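Local coordinates for protein 3-hydroxy-3-methylglutaryl-CoA lyase (Acinetobacter baumannii, PDB 6NDS) that belongs to the HMGL-like family of TIM-barrel enzymes and binds a zinc ion and coenzyme A, at residues L16-V21 and T274-D279; I162-V167 and K197-H202; L214-T219 and T225-A230. All blocks are in the same frame, centred on the assembly; numbering follows the deposited sequence.

In the fold
All three contacts belong to one TIM barrel, whose eight parallel strands are ringed by helices. Contact 1 spans the most chain, 252 residues between its segments, bringing strand 17-20 against the turn before helix 278-285, and contacts 2 and 3 follow one another within that span. Contact 2 joins two neighbouring helices of the outer layer, 164-176 and 193-203; contact 3, centred about 14 Å from it, packs strand 212-216 against helix 223-232. Val200 of contact 2 touches Leu214 and Ala230 of contact 3, and Leu16 of contact 1 touches Val227. The centres of contacts 1 and 2 lie about 26 Å apart, and contact 3, which carries two zinc ligands, touches both.

Contact 1: L16-V21 and T274-D279; sequences LVVQEV and TTIDLD
The backbones come closest where strand 17-20 begins, Leu16 and Thr274 having their CA atoms 5.4 Å apart, and no direct hydrogen bond crosses between 16-21 and 274-279, although Leu16 pairs through its backbone with Pro273, just before the second segment. A single water links the segments: it donates to Leu16 O (2.8 Å) and accepts from the backbone N atoms of Val18 and Thr275. Beside it, Thr274 lays its CB and CG2 against the carbonyl oxygen of Leu16. Thr274 OG1 sits between the backbone N and the carbonyl carbon (chi1 81°), where it accepts from Ile276 N at 3.1 Å in an ST turn. That bond closes the turn leading to Ile276, whose side chain slants across Val18, with CG1 3.9 Å from Val18 CB and CD1 reaching the same atom from slightly farther. Val18 CG2 also approaches Thr274 CG2, at 4.2 Å. Helix 260-270 lines the same patch through Cys267, which touches Leu16 and Thr274, while Phe51 packs on Ile276. On its other edge the strand pairs with 237-240. Between the two segments, apolar packing is thus joined by one water, which satisfies polar backbone atoms from both.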
# COMPACT_ATOMS: atom_id res chain seq x y z
N LEU A 16 8.98 -15.88 -6.52
CA LEU A 16 8.39 -14.71 -7.16
C LEU A 16 9.48 -14.00 -7.94
O LEU A 16 10.51 -13.61 -7.37
CB LEU A 16 7.72 -13.79 -6.14
CG LEU A 16 6.88 -12.62 -6.72
CD1 LEU A 16 5.74 -12.25 -5.75
CD2 LEU A 16 7.74 -11.41 -7.01
N VAL A 17 9.25 -13.83 -9.23
CA VAL A 17 10.25 -13.33 -10.17
C VAL A 17 10.05 -11.83 -10.31
O VAL A 17 9.12 -11.38 -10.99
CB VAL A 17 10.12 -14.03 -11.53
CG1 VAL A 17 11.16 -13.49 -12.50
CG2 VAL A 17 10.25 -15.55 -11.37
N VAL A 18 10.92 -11.05 -9.68
CA VAL A 18 10.81 -9.59 -9.68
C VAL A 18 11.50 -9.03 -10.92
O VAL A 18 12.67 -9.35 -11.18
CB VAL A 18 11.44 -9.00 -8.40
CG1 VAL A 18 11.34 -7.48 -8.42
CG2 VAL A 18 10.75 -9.57 -7.16
N GLN A 19 10.78 -8.22 -11.70
CA GLN A 19 11.29 -7.66 -12.96
C GLN A 19 11.29 -6.14 -12.85
O GLN A 19 10.31 -5.54 -12.41
CB GLN A 19 10.43 -8.15 -14.14
CG GLN A 19 10.28 -9.69 -14.13
CD GLN A 19 9.36 -10.26 -15.19
OE1 GLN A 19 9.58 -11.38 -15.66
NE2 GLN A 19 8.31 -9.53 -15.55
N GLU A 20 12.42 -5.52 -13.20
CA GLU A 20 12.65 -4.11 -12.88
C GLU A 20 12.33 -3.24 -14.09
O GLU A 20 12.80 -3.52 -15.20
CB GLU A 20 14.11 -3.91 -12.44
CG GLU A 20 14.49 -2.43 -12.18
CD GLU A 20 13.68 -1.78 -11.06
OE1 GLU A 20 13.37 -2.45 -10.04
OE2 GLU A 20 13.33 -0.59 -11.21
N VAL A 21 11.51 -2.20 -13.88
CA VAL A 21 11.12 -1.32 -14.99
C VAL A 21 11.40 0.15 -14.72
O VAL A 21 10.95 1.01 -15.49
CB VAL A 21 9.63 -1.52 -15.36
CG1 VAL A 21 9.34 -3.00 -15.72
CG2 VAL A 21 8.70 -1.03 -14.24
N THR A 274 12.73 -14.68 -3.47
CA THR A 274 13.13 -13.87 -4.63
C THR A 274 14.63 -14.05 -4.81
O THR A 274 15.31 -14.64 -3.95
CB THR A 274 12.84 -12.36 -4.47
OG1 THR A 274 13.87 -11.75 -3.66
CG2 THR A 274 11.44 -12.09 -3.87
N THR A 275 15.18 -13.55 -5.92
CA THR A 275 16.64 -13.55 -6.07
C THR A 275 17.22 -12.14 -5.92
O THR A 275 18.34 -11.89 -6.38
CB THR A 275 17.08 -14.14 -7.41
OG1 THR A 275 16.57 -13.34 -8.48
CG2 THR A 275 16.58 -15.58 -7.57
N ILE A 276 16.51 -11.24 -5.25
CA ILE A 276 16.90 -9.83 -5.16
C ILE A 276 17.59 -9.59 -3.82
O ILE A 276 17.13 -10.07 -2.78
CB ILE A 276 15.68 -8.90 -5.32
CG1 ILE A 276 14.82 -9.30 -6.53
CG2 ILE A 276 16.13 -7.44 -5.43
CD1 ILE A 276 15.58 -9.40 -7.85
N ASP A 277 18.68 -8.83 -3.85
CA ASP A 277 19.40 -8.43 -2.62
C ASP A 277 18.72 -7.19 -2.03
O ASP A 277 18.97 -6.06 -2.46
CB ASP A 277 20.87 -8.19 -2.96
CG ASP A 277 21.72 -7.74 -1.76
OD1 ASP A 277 21.18 -7.37 -0.70
OD2 ASP A 277 22.96 -7.74 -1.92
N LEU A 278 17.88 -7.39 -1.02
CA LEU A 278 17.03 -6.31 -0.53
C LEU A 278 17.85 -5.19 0.10
O LEU A 278 17.60 -4.00 -0.15
CB LEU A 278 16.02 -6.86 0.48
CG LEU A 278 15.12 -5.81 1.15
CD1 LEU A 278 14.31 -5.01 0.11
CD2 LEU A 278 14.18 -6.48 2.16
N ASP A 279 18.82 -5.54 0.94
CA ASP A 279 19.65 -4.51 1.57
C ASP A 279 20.31 -3.62 0.53
O ASP A 279 20.30 -2.39 0.66
CB ASP A 279 20.72 -5.15 2.45
CG ASP A 279 20.18 -5.69 3.74
OD1 ASP A 279 19.28 -5.05 4.33
OD2 ASP A 279 20.66 -6.76 4.18
O HOH W 1 13.01 -12.58 -7.89

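Contact 2: I162-V167 and K197-H202; sequences ISEREV and KRIVSH. With ACT (acetate ion), chain E.
Glu164 and Arg198 meet in a side-on salt bridge between helices 164-176 and 193-203. Arg198 NE donates to Glu164 OE1 at 3.0 Å and Arg198 NH2 to Glu164 OE2 at 2.9 Å, each carboxylate oxygen using its syn lone pair. A weaker bond from NE to OE2 completes the grip. Carboxylate and guanidinium are nearly coplanar, 9° apart, although the two side chains run at about a right angle to one another. The bend of Arg198 at chi3 (65°), after an otherwise extended start, turns NE and NH2 toward the acid. Along another edge of the guanidinium, near its plane, lies an acetate ion, probably from the crystallisation liquor: Arg198 NH1 donates to its OXT at 3.1 Å, and NH2 makes a long, weak bond to its O.

Ile199 packs against the Glu164 chain, its CG1 3.8 Å from Glu164 CD and its CD1 3.9 Å from Glu164 CG, so the extended acid crosses an apolar side chain before reaching the arginine. Phe154 also touches Ile199. Further out, Ser163 is the N-cap of helix 164-176, its OG accepting from Glu166 N at 3.2 Å, which fixes the first turn from which Glu164 projects. On the partner helix, Ser201 OG and Ser201 N bind Lys197 O from opposite faces of its plane. The arginine would be expected to favour the ionised form of the Glu164 carboxylate, the acetate occupies an edge that the salt bridge does not use, and the paired bonds to Glu164 hold the guanidinium against rotation while linking the two helices.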
# COMPACT_ATOMS: atom_id res chain seq x y z
N ILE A 162 -13.50 -2.05 -18.46
CA ILE A 162 -12.94 -2.67 -19.66
C ILE A 162 -13.40 -4.12 -19.71
O ILE A 162 -13.24 -4.86 -18.74
CB ILE A 162 -11.40 -2.58 -19.66
CG1 ILE A 162 -10.95 -1.13 -19.90
CG2 ILE A 162 -10.78 -3.57 -20.66
CD1 ILE A 162 -11.29 -0.58 -21.28
N SER A 163 -13.93 -4.52 -20.86
CA SER A 163 -14.45 -5.87 -21.03
C SER A 163 -13.37 -6.92 -20.85
O SER A 163 -12.34 -6.89 -21.53
CB SER A 163 -15.08 -6.01 -22.42
OG SER A 163 -15.30 -7.37 -22.73
N GLU A 164 -13.61 -7.87 -19.94
CA GLU A 164 -12.65 -8.94 -19.73
C GLU A 164 -12.58 -9.87 -20.94
O GLU A 164 -11.50 -10.40 -21.24
CB GLU A 164 -12.98 -9.71 -18.45
CG GLU A 164 -12.73 -8.87 -17.20
CD GLU A 164 -13.20 -9.52 -15.90
OE1 GLU A 164 -13.46 -10.74 -15.88
OE2 GLU A 164 -13.30 -8.79 -14.89
N ARG A 165 -13.70 -10.06 -21.65
CA ARG A 165 -13.67 -10.83 -22.89
C ARG A 165 -12.75 -10.17 -23.92
O ARG A 165 -12.07 -10.86 -24.68
CB ARG A 165 -15.09 -10.97 -23.46
N GLU A 166 -12.71 -8.84 -23.94
CA GLU A 166 -11.84 -8.15 -24.88
C GLU A 166 -10.37 -8.34 -24.50
O GLU A 166 -9.52 -8.52 -25.38
CB GLU A 166 -12.20 -6.67 -24.95
CG GLU A 166 -11.25 -5.81 -25.79
CD GLU A 166 -11.29 -6.15 -27.28
OE1 GLU A 166 -12.15 -6.94 -27.71
OE2 GLU A 166 -10.45 -5.60 -28.03
N VAL A 167 -10.05 -8.28 -23.21
CA VAL A 167 -8.70 -8.58 -22.75
C VAL A 167 -8.27 -9.96 -23.22
O VAL A 167 -7.19 -10.13 -23.79
CB VAL A 167 -8.61 -8.46 -21.22
CG1 VAL A 167 -7.28 -9.01 -20.71
CG2 VAL A 167 -8.80 -6.99 -20.80
N LYS A 197 -7.88 -11.87 -9.12
CA LYS A 197 -7.92 -13.33 -9.06
C LYS A 197 -8.71 -13.91 -10.23
O LYS A 197 -8.30 -14.91 -10.83
CB LYS A 197 -8.49 -13.80 -7.72
CG LYS A 197 -7.48 -13.61 -6.57
CD LYS A 197 -7.98 -14.25 -5.28
CE LYS A 197 -6.95 -14.10 -4.15
NZ LYS A 197 -7.34 -14.92 -2.96
N ARG A 198 -9.82 -13.27 -10.59
CA ARG A 198 -10.65 -13.77 -11.69
C ARG A 198 -9.91 -13.71 -13.02
O ARG A 198 -9.89 -14.69 -13.78
CB ARG A 198 -11.96 -12.98 -11.75
CG ARG A 198 -12.82 -13.30 -12.96
CD ARG A 198 -14.17 -12.60 -12.88
NE ARG A 198 -14.06 -11.14 -12.94
CZ ARG A 198 -14.20 -10.32 -11.90
NH1 ARG A 198 -14.46 -10.81 -10.69
NH2 ARG A 198 -14.10 -9.01 -12.06
N ILE A 199 -9.29 -12.56 -13.31
CA ILE A 199 -8.62 -12.40 -14.60
C ILE A 199 -7.38 -13.28 -14.68
O ILE A 199 -7.14 -13.95 -15.69
CB ILE A 199 -8.28 -10.92 -14.86
CG1 ILE A 199 -9.57 -10.12 -15.14
CG2 ILE A 199 -7.31 -10.79 -16.03
CD1 ILE A 199 -9.36 -8.59 -15.30
N VAL A 200 -6.57 -13.30 -13.61
CA VAL A 200 -5.34 -14.09 -13.65
C VAL A 200 -5.65 -15.58 -13.72
O VAL A 200 -4.99 -16.32 -14.46
CB VAL A 200 -4.45 -13.76 -12.43
CG1 VAL A 200 -3.31 -14.76 -12.33
CG2 VAL A 200 -3.90 -12.33 -12.55
N SER A 201 -6.64 -16.05 -12.95
CA SER A 201 -7.02 -17.46 -13.05
C SER A 201 -7.38 -17.82 -14.48
O SER A 201 -6.99 -18.88 -14.98
CB SER A 201 -8.19 -17.77 -12.12
OG SER A 201 -7.82 -17.58 -10.77
N HIS A 202 -8.12 -16.95 -15.16
CA HIS A 202 -8.55 -17.29 -16.52
C HIS A 202 -7.37 -17.27 -17.48
O HIS A 202 -7.24 -18.17 -18.32
CB HIS A 202 -9.65 -16.34 -16.98
CG HIS A 202 -10.16 -16.65 -18.36
ND1 HIS A 202 -11.09 -17.63 -18.60
CD2 HIS A 202 -9.84 -16.12 -19.57
CE1 HIS A 202 -11.35 -17.69 -19.90
NE2 HIS A 202 -10.60 -16.78 -20.50
C ACT E . -15.09 -7.64 -8.67
O ACT E . -14.49 -6.88 -9.48
OXT ACT E . -15.77 -8.68 -8.90
CH3 ACT E . -15.00 -7.24 -7.16

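Contact 3: L214-T219 and T225-A230; sequences LHFHNT and TNVLAA. With ZN (zinc ion), chain H.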
# COMPACT_ATOMS: atom_id res chain seq x y z
N LEU A 214 2.47 -9.75 -14.44
CA LEU A 214 1.53 -8.76 -13.96
C LEU A 214 2.28 -7.46 -13.69
O LEU A 214 3.33 -7.47 -13.05
CB LEU A 214 0.82 -9.21 -12.67
CG LEU A 214 -0.41 -10.12 -12.77
CD1 LEU A 214 -1.46 -9.52 -13.69
CD2 LEU A 214 -0.02 -11.51 -13.21
N HIS A 215 1.71 -6.35 -14.16
CA HIS A 215 2.34 -5.02 -14.08
C HIS A 215 1.35 -4.07 -13.40
O HIS A 215 0.47 -3.50 -14.05
CB HIS A 215 2.70 -4.60 -15.50
CG HIS A 215 3.28 -3.22 -15.64
ND1 HIS A 215 4.58 -3.01 -16.03
CD2 HIS A 215 2.71 -2.00 -15.53
CE1 HIS A 215 4.81 -1.71 -16.12
NE2 HIS A 215 3.69 -1.07 -15.82
N PHE A 216 1.46 -3.92 -12.08
CA PHE A 216 0.51 -3.10 -11.32
C PHE A 216 1.08 -1.72 -11.00
O PHE A 216 2.25 -1.57 -10.64
CB PHE A 216 0.13 -3.80 -10.00
CG PHE A 216 -0.65 -5.06 -10.17
CD1 PHE A 216 -1.95 -5.03 -10.67
CD2 PHE A 216 -0.13 -6.28 -9.77
CE1 PHE A 216 -2.69 -6.21 -10.81
CE2 PHE A 216 -0.87 -7.46 -9.88
CZ PHE A 216 -2.15 -7.42 -10.41
N HIS A 217 0.24 -0.70 -11.15
CA HIS A 217 0.56 0.60 -10.58
C HIS A 217 -0.21 0.77 -9.26
O HIS A 217 -1.20 0.07 -9.00
CB HIS A 217 0.23 1.72 -11.59
CG HIS A 217 1.18 1.80 -12.75
ND1 HIS A 217 2.17 2.76 -12.84
CD2 HIS A 217 1.31 1.04 -13.86
CE1 HIS A 217 2.86 2.59 -13.95
NE2 HIS A 217 2.36 1.54 -14.59
N ASN A 218 0.30 1.65 -8.40
CA ASN A 218 -0.18 1.77 -7.02
C ASN A 218 -1.09 2.99 -6.81
O ASN A 218 -1.20 3.50 -5.68
CB ASN A 218 1.00 1.81 -6.05
CG ASN A 218 0.57 1.58 -4.61
OD1 ASN A 218 -0.26 0.71 -4.33
ND2 ASN A 218 1.12 2.36 -3.69
N THR A 219 -1.79 3.41 -7.87
CA THR A 219 -2.49 4.70 -7.87
C THR A 219 -3.52 4.79 -6.76
O THR A 219 -3.73 5.89 -6.22
CB THR A 219 -3.16 4.88 -9.23
OG1 THR A 219 -2.19 4.57 -10.24
CG2 THR A 219 -3.67 6.31 -9.41
N THR A 225 -1.36 -5.47 -2.50
CA THR A 225 -2.49 -6.38 -2.26
C THR A 225 -2.85 -7.13 -3.53
O THR A 225 -3.15 -8.34 -3.49
CB THR A 225 -3.68 -5.59 -1.72
OG1 THR A 225 -3.24 -4.82 -0.58
CG2 THR A 225 -4.78 -6.51 -1.29
N ASN A 226 -2.77 -6.46 -4.68
CA ASN A 226 -3.04 -7.12 -5.95
C ASN A 226 -1.95 -8.11 -6.32
O ASN A 226 -2.23 -9.15 -6.92
CB ASN A 226 -3.21 -6.07 -7.06
CG ASN A 226 -4.49 -5.28 -6.93
OD1 ASN A 226 -5.50 -5.77 -6.41
ND2 ASN A 226 -4.49 -4.04 -7.46
N VAL A 227 -0.68 -7.79 -6.02
CA VAL A 227 0.40 -8.76 -6.23
C VAL A 227 0.12 -10.04 -5.45
O VAL A 227 0.21 -11.15 -5.99
CB VAL A 227 1.76 -8.18 -5.81
CG1 VAL A 227 2.83 -9.30 -5.77
CG2 VAL A 227 2.17 -7.10 -6.78
N LEU A 228 -0.18 -9.91 -4.16
CA LEU A 228 -0.37 -11.10 -3.34
C LEU A 228 -1.60 -11.88 -3.80
O LEU A 228 -1.58 -13.12 -3.81
CB LEU A 228 -0.49 -10.70 -1.86
CG LEU A 228 -0.28 -11.82 -0.83
CD1 LEU A 228 1.06 -12.51 -1.05
CD2 LEU A 228 -0.37 -11.26 0.59
N ALA A 229 -2.66 -11.19 -4.21
CA ALA A 229 -3.84 -11.88 -4.73
C ALA A 229 -3.51 -12.67 -5.99
O ALA A 229 -3.96 -13.81 -6.16
CB ALA A 229 -4.98 -10.90 -5.00
N ALA A 230 -2.74 -12.07 -6.90
CA ALA A 230 -2.31 -12.78 -8.11
C ALA A 230 -1.42 -13.97 -7.77
O ALA A 230 -1.56 -15.05 -8.35
CB ALA A 230 -1.58 -11.82 -9.06
ZN ZN H . 3.29 0.96 -16.50
O HOH W 2 -2.96 -1.85 -8.86
O HOH W 3 3.06 3.05 -17.20
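Within the beta-alpha-beta unit 212-216, 223-232, 237-240 of the barrel, the strand lays Phe216 against the helix that follows it. The short segments 214-216 and 225-230 run nearly antiparallel, their axes 9.5 Å apart at 162°. With CG anti to its carbonyl carbon (chi1 -67°), Phe216 turns its ring toward the helix. Asn226 CB sits almost centrally over one face of the Phe216 ring, 3.7 Å from its centroid and 9° off the normal, a CH-pi contact. Ala230 CB comes to the ring's edge, and Val227 CG2 touches Phe216 CD2 obliquely at 3.9 Å. Two residues earlier in the strand, Leu214 CG meets the same Ala230 CB at 4.2 Å. Val196 of helix 193-203 also packs on both Phe216 and Asn226.

The amide of Asn226 is held beyond the ring: ND2 donates to Ala191 O; it also donates to a water 3.0 Å away, which donates to His217 O at 2.6 Å. This water joins the helix to the backbone at His217.

Alternating with Leu214 and Phe216, His215 points to the other side of the strand. There His215 NE2 and His217 NE2 each bind the zinc ion at 2.2 Å, and Asp25 and a water are further ligands. Asp239 OD2 accepts from ND1 of His215, and Ser255 O from ND1 of His217, so second-shell bonds fix how both imidazoles are turned. Apolar side chains facing the helix and metal ligands gathered near the C-terminal end of a parallel strand are the arrangement typical of a TIM-barrel metal site.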